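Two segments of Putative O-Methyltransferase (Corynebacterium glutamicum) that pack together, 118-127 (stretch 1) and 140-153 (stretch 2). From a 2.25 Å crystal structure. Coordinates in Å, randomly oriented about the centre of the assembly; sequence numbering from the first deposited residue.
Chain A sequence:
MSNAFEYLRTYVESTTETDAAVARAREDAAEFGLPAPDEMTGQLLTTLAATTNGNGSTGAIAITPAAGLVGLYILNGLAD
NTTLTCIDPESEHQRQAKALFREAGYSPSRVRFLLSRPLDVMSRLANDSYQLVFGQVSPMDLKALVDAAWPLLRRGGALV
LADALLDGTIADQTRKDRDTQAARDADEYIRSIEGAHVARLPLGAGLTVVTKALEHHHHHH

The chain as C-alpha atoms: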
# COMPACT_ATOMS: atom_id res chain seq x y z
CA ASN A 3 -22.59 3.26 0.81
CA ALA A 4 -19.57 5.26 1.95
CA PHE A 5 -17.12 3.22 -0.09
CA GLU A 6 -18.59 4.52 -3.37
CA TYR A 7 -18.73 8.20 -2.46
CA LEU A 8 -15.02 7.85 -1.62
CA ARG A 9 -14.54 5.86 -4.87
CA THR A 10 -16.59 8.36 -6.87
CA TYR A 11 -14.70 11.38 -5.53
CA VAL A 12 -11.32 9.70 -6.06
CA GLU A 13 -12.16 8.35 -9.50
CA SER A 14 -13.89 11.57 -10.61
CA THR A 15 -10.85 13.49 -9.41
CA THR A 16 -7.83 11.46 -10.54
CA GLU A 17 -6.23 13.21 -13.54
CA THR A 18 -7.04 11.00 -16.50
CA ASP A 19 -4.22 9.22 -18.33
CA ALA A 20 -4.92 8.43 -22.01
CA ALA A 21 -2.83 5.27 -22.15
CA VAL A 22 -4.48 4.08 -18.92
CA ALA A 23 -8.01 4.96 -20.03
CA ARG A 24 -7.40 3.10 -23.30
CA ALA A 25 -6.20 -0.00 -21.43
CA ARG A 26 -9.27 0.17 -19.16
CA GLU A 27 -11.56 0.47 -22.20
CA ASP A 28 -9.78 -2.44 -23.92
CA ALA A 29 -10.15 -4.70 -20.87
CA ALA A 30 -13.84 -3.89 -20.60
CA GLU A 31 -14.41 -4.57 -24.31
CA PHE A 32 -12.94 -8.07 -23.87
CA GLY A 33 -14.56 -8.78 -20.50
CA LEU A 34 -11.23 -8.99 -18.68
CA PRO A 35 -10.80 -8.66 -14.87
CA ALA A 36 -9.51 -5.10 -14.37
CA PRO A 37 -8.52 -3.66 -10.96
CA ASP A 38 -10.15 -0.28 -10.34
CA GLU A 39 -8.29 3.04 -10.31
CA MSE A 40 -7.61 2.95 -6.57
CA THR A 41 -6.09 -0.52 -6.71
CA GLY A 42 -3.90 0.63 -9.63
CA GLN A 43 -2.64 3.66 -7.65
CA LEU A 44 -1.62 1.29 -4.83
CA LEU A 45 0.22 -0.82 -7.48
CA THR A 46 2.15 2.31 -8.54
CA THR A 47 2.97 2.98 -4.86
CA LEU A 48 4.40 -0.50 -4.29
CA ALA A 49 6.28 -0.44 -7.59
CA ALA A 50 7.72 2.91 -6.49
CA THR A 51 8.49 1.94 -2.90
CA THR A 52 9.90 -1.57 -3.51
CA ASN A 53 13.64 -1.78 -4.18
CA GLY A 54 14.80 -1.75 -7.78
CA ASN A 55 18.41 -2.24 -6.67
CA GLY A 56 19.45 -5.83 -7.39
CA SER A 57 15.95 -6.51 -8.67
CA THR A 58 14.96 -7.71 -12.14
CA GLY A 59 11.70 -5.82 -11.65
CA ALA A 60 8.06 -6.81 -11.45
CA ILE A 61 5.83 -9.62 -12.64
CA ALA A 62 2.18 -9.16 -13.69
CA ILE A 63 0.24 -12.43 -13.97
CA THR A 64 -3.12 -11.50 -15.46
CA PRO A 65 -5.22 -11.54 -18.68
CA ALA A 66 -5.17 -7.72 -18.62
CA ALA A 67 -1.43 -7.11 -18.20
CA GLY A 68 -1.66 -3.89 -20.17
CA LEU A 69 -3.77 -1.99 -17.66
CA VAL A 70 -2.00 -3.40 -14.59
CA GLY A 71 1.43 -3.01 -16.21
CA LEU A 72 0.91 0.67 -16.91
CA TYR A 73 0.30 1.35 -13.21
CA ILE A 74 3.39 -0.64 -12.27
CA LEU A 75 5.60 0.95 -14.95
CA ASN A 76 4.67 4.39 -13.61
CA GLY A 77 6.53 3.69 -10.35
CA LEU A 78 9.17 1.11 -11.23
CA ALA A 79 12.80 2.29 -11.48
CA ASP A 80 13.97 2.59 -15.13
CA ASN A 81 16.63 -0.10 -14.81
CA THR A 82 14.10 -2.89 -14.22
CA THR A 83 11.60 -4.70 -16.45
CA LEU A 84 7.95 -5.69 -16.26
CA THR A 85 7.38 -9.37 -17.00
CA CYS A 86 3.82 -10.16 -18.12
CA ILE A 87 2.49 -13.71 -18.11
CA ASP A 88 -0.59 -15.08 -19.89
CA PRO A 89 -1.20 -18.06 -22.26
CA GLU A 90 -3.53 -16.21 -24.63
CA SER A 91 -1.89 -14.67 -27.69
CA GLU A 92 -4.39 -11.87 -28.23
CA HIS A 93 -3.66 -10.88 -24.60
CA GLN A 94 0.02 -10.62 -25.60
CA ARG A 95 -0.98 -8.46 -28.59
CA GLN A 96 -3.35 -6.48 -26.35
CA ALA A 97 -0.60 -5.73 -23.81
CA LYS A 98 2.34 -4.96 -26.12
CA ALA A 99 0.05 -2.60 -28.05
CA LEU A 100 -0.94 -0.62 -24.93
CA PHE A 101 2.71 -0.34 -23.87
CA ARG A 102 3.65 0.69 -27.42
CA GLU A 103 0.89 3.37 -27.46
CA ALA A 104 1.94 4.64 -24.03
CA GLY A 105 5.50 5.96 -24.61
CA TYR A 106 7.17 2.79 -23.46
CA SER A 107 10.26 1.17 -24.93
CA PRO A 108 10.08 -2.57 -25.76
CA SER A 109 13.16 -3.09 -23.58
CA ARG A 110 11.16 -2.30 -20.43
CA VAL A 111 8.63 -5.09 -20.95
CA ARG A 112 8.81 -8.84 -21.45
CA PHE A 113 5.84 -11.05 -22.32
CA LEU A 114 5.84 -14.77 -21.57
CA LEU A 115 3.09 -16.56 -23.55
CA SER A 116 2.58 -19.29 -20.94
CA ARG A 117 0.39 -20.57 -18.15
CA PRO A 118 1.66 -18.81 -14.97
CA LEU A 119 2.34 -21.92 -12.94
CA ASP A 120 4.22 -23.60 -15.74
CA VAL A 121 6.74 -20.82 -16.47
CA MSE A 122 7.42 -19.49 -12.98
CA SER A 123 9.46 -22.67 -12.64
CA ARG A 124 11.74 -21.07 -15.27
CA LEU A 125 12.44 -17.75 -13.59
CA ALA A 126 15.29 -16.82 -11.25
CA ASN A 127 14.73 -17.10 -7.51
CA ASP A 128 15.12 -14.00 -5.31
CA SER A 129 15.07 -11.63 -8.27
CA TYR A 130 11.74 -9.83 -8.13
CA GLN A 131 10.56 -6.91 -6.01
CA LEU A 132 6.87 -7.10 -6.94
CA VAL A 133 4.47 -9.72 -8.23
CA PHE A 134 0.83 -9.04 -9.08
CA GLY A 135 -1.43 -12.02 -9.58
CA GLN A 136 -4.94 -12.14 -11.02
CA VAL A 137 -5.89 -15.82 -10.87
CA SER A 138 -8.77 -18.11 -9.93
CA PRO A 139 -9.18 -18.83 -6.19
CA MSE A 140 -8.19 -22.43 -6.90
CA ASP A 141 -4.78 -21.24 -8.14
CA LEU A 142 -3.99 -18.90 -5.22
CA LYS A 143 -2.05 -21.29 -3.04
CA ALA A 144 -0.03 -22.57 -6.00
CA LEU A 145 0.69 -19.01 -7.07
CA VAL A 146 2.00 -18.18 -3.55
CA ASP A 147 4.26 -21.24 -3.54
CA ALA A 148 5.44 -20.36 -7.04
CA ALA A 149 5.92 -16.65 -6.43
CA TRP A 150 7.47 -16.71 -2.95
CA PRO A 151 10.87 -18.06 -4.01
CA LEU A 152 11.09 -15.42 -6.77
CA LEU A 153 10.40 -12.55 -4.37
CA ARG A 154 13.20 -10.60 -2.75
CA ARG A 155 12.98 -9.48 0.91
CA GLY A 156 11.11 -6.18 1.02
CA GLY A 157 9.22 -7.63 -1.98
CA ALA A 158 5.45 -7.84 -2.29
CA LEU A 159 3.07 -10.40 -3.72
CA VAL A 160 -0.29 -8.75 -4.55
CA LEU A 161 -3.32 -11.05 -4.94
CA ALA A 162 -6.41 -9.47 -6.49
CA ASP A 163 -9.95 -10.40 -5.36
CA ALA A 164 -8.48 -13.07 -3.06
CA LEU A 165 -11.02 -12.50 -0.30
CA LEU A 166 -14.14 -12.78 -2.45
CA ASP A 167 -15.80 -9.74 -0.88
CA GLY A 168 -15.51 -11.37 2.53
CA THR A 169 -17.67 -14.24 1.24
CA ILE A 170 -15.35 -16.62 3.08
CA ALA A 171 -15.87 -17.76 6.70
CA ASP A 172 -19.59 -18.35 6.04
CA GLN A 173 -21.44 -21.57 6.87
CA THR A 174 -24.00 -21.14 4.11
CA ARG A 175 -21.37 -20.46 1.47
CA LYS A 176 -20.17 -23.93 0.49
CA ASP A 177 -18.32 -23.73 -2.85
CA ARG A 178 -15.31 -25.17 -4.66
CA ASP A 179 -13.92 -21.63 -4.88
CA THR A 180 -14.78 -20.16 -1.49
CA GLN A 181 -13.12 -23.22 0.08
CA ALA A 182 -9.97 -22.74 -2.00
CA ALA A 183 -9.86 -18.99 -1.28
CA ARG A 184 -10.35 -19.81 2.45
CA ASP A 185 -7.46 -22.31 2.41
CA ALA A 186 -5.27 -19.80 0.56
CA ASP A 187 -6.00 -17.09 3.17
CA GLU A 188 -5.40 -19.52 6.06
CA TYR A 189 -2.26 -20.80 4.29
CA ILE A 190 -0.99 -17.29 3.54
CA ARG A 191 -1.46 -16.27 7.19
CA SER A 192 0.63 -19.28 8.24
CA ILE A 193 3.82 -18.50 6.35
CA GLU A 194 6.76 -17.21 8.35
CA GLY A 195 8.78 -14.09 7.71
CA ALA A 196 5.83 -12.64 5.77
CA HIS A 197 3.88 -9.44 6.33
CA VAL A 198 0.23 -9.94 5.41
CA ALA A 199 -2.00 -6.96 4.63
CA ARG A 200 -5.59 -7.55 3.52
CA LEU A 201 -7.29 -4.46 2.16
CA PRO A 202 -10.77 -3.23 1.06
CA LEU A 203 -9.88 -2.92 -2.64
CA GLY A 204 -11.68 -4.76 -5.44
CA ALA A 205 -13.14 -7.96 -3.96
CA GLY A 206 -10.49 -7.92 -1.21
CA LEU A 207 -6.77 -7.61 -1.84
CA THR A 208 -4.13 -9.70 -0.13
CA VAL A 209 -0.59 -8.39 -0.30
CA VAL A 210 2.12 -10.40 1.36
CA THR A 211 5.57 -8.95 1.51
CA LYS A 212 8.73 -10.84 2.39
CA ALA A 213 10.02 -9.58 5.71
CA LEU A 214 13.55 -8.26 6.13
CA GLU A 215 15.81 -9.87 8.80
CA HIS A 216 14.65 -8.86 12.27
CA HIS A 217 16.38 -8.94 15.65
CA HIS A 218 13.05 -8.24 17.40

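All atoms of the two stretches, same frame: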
# COMPACT_ATOMS: atom_id res chain seq x y z
N PRO A 118 0.88 -19.29 -16.12
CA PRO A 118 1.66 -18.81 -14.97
C PRO A 118 2.45 -19.87 -14.21
O PRO A 118 3.67 -19.78 -14.07
CB PRO A 118 0.61 -18.18 -14.07
CG PRO A 118 -0.44 -17.72 -15.00
CD PRO A 118 -0.50 -18.78 -16.06
N LEU A 119 1.73 -20.88 -13.73
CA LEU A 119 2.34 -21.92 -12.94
C LEU A 119 3.31 -22.84 -13.65
O LEU A 119 4.06 -23.58 -13.00
CB LEU A 119 1.24 -22.71 -12.21
CG LEU A 119 0.36 -21.86 -11.27
CD1 LEU A 119 -0.76 -22.73 -10.70
CD2 LEU A 119 1.20 -21.27 -10.14
N ASP A 120 3.31 -22.78 -14.97
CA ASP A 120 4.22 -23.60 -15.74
C ASP A 120 5.57 -22.89 -15.92
O ASP A 120 6.61 -23.51 -15.78
CB ASP A 120 3.64 -23.89 -17.13
CG ASP A 120 2.63 -25.03 -17.12
OD1 ASP A 120 1.63 -24.96 -17.87
OD2 ASP A 120 2.84 -26.00 -16.37
N VAL A 121 5.53 -21.59 -16.20
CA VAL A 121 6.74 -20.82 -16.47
C VAL A 121 7.47 -20.19 -15.28
O VAL A 121 8.64 -19.81 -15.41
CB VAL A 121 6.43 -19.73 -17.51
CG1 VAL A 121 5.65 -18.60 -16.86
CG2 VAL A 121 7.71 -19.23 -18.15
N MSE A 122 6.79 -20.06 -14.15
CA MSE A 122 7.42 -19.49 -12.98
C MSE A 122 8.53 -20.41 -12.52
O MSE A 122 9.45 -20.00 -11.81
CB MSE A 122 6.37 -19.27 -11.88
CG MSE A 122 5.72 -17.89 -11.99
SE MSE A 122 4.05 -17.81 -11.05
CE MSE A 122 2.96 -17.11 -12.46
N SER A 123 8.45 -21.66 -12.96
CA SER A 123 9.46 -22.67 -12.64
C SER A 123 10.75 -22.32 -13.40
O SER A 123 11.83 -22.80 -13.07
CB SER A 123 8.98 -24.04 -13.11
OG SER A 123 9.79 -25.08 -12.59
N ARG A 124 10.62 -21.47 -14.41
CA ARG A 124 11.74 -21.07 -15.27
C ARG A 124 12.34 -19.70 -15.01
O ARG A 124 13.17 -19.22 -15.80
CB ARG A 124 11.28 -21.14 -16.72
CG ARG A 124 11.38 -22.51 -17.39
CD ARG A 124 10.45 -23.55 -16.79
NE ARG A 124 10.28 -24.66 -17.72
CZ ARG A 124 10.04 -25.92 -17.35
NH1 ARG A 124 9.95 -26.23 -16.07
NH2 ARG A 124 9.91 -26.86 -18.27
N LEU A 125 11.94 -19.07 -13.91
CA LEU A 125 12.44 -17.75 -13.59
C LEU A 125 13.43 -17.84 -12.43
O LEU A 125 13.42 -18.79 -11.67
CB LEU A 125 11.27 -16.81 -13.26
CG LEU A 125 10.19 -16.66 -14.35
CD1 LEU A 125 8.99 -15.91 -13.77
CD2 LEU A 125 10.75 -15.92 -15.57
N ALA A 126 14.28 -16.83 -12.30
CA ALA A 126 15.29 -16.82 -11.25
C ALA A 126 14.77 -16.48 -9.87
O ALA A 126 14.05 -15.51 -9.68
CB ALA A 126 16.42 -15.85 -11.64
N ASN A 127 15.14 -17.31 -8.89
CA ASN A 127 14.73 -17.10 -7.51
C ASN A 127 15.34 -15.82 -6.92
O ASN A 127 16.43 -15.40 -7.32
CB ASN A 127 15.19 -18.27 -6.63
CG ASN A 127 14.33 -19.50 -6.76
OD1 ASN A 127 13.14 -19.40 -7.08
ND2 ASN A 127 14.91 -20.67 -6.49
N MSE A 140 -8.75 -21.08 -6.99
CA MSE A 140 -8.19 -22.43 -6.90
C MSE A 140 -6.70 -22.44 -7.21
O MSE A 140 -6.00 -23.41 -6.92
CB MSE A 140 -8.97 -23.40 -7.81
CG MSE A 140 -10.36 -23.77 -7.25
SE MSE A 140 -10.56 -25.62 -6.63
CE MSE A 140 -8.72 -26.03 -6.18
N ASP A 141 -6.20 -21.35 -7.80
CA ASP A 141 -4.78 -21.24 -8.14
C ASP A 141 -3.98 -20.42 -7.13
O ASP A 141 -2.75 -20.38 -7.20
CB ASP A 141 -4.61 -20.62 -9.52
CG ASP A 141 -4.95 -21.57 -10.64
OD1 ASP A 141 -4.58 -22.75 -10.52
OD2 ASP A 141 -5.55 -21.14 -11.65
N LEU A 142 -4.66 -19.78 -6.18
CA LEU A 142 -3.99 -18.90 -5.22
C LEU A 142 -2.83 -19.46 -4.43
O LEU A 142 -1.75 -18.87 -4.40
CB LEU A 142 -5.00 -18.26 -4.27
CG LEU A 142 -5.94 -17.20 -4.88
CD1 LEU A 142 -7.03 -16.85 -3.87
CD2 LEU A 142 -5.15 -15.96 -5.26
N LYS A 143 -3.06 -20.62 -3.83
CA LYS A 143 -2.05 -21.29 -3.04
C LYS A 143 -0.84 -21.62 -3.91
O LYS A 143 0.31 -21.37 -3.54
CB LYS A 143 -2.62 -22.59 -2.47
CG LYS A 143 -2.27 -22.85 -1.01
CD LYS A 143 -1.81 -24.28 -0.76
CE LYS A 143 -0.28 -24.36 -0.69
NZ LYS A 143 0.22 -25.73 -0.37
N ALA A 144 -1.10 -22.19 -5.08
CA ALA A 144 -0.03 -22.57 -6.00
C ALA A 144 0.74 -21.34 -6.45
O ALA A 144 1.96 -21.39 -6.62
CB ALA A 144 -0.61 -23.32 -7.20
N LEU A 145 0.03 -20.23 -6.63
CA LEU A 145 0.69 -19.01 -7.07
C LEU A 145 1.63 -18.50 -5.96
O LEU A 145 2.72 -18.02 -6.24
CB LEU A 145 -0.35 -17.93 -7.45
CG LEU A 145 0.26 -16.67 -8.07
CD1 LEU A 145 1.02 -17.04 -9.35
CD2 LEU A 145 -0.84 -15.65 -8.37
N VAL A 146 1.19 -18.62 -4.70
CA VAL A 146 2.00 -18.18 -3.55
C VAL A 146 3.28 -19.01 -3.45
O VAL A 146 4.37 -18.48 -3.23
CB VAL A 146 1.22 -18.35 -2.23
CG1 VAL A 146 2.08 -17.92 -1.06
CG2 VAL A 146 -0.07 -17.54 -2.28
N ASP A 147 3.13 -20.32 -3.61
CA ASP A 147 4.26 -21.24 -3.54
C ASP A 147 5.20 -20.99 -4.70
O ASP A 147 6.42 -21.11 -4.56
CB ASP A 147 3.78 -22.69 -3.57
CG ASP A 147 2.93 -23.04 -2.38
OD1 ASP A 147 3.25 -22.57 -1.26
OD2 ASP A 147 1.95 -23.79 -2.54
N ALA A 148 4.64 -20.63 -5.85
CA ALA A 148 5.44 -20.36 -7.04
C ALA A 148 6.12 -19.00 -6.96
O ALA A 148 7.30 -18.86 -7.30
CB ALA A 148 4.56 -20.43 -8.29
N ALA A 149 5.39 -18.00 -6.51
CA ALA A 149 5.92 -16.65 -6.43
C ALA A 149 6.89 -16.39 -5.28
O ALA A 149 7.89 -15.68 -5.45
CB ALA A 149 4.77 -15.64 -6.38
N TRP A 150 6.63 -16.97 -4.11
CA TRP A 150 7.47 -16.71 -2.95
C TRP A 150 8.97 -16.81 -3.18
O TRP A 150 9.71 -15.88 -2.85
CB TRP A 150 7.07 -17.62 -1.77
CG TRP A 150 7.45 -17.02 -0.43
CD1 TRP A 150 8.34 -17.53 0.47
CD2 TRP A 150 6.97 -15.79 0.12
NE1 TRP A 150 8.44 -16.69 1.56
CE2 TRP A 150 7.61 -15.62 1.37
CE3 TRP A 150 6.06 -14.81 -0.31
CZ2 TRP A 150 7.38 -14.50 2.19
CZ3 TRP A 150 5.82 -13.71 0.51
CH2 TRP A 150 6.48 -13.57 1.75
N PRO A 151 9.44 -17.92 -3.76
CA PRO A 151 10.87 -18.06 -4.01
C PRO A 151 11.45 -16.96 -4.90
O PRO A 151 12.61 -16.58 -4.75
CB PRO A 151 11.00 -19.43 -4.68
CG PRO A 151 9.77 -20.16 -4.25
CD PRO A 151 8.70 -19.11 -4.22
N LEU A 152 10.64 -16.45 -5.83
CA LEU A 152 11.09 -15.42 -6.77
C LEU A 152 11.20 -14.04 -6.13
O LEU A 152 11.97 -13.19 -6.57
CB LEU A 152 10.13 -15.35 -7.96
CG LEU A 152 9.79 -16.67 -8.68
CD1 LEU A 152 8.63 -16.45 -9.66
CD2 LEU A 152 11.02 -17.19 -9.41
N LEU A 153 10.42 -13.83 -5.07
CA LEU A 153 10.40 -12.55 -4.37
C LEU A 153 11.61 -12.25 -3.54
O LEU A 153 12.13 -13.14 -2.86
CB LEU A 153 9.19 -12.47 -3.45
CG LEU A 153 7.85 -11.95 -3.97
CD1 LEU A 153 6.83 -11.98 -2.83
CD2 LEU A 153 8.01 -10.51 -4.51
O HOH W 1 8.86 -20.59 -8.57

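Stretch 1 opens as a short helix, tightens into a 3-10 segment at 122-124 and runs on as an extended loop to Asn127. It lies along the helix of stretch 2, with CA separations of 6.8 Å for Leu119-Leu145 and 6.3 Å for Met122-Ala148, closing to 4.1 Å for Asn127-Leu152. The helix kinks at Pro151, whose ring nitrogen carries no hydrogen to bond to the preceding turn.

No direct hydrogen bond joins the stretches; apolar packing does most of the work, and 506 Å² is buried, both sides summed. Leu119 (m, t) spreads its methyls over the helix, CD1 lying 3.6 Å from Ala144 CB and CD2 3.9 Å from Ala148 CB. Met122, a selenomethionine, is buried, its SE 3.6 Å from Leu145 CD1 and 3.8 Å from Ala148 CB. Ala144 and Ala148, with only a CB each, let Leu119 come close to the helix backbone, its CD2 lying 3.8 Å from Leu145 N. Farther along, Leu152 reaches across with both methyls: CD1 sits 4.0 Å from Met122 CG, and CD2 3.9 Å from Leu125 CB and 3.5 Å from Ala126 O. Asn127, exposed, brings OD1 within 3.2 Å of Pro151 CB. A single water supplies a polar link, donating to Ala148 O at 2.7 Å and, weakly, to Met122 O at 3.3 Å.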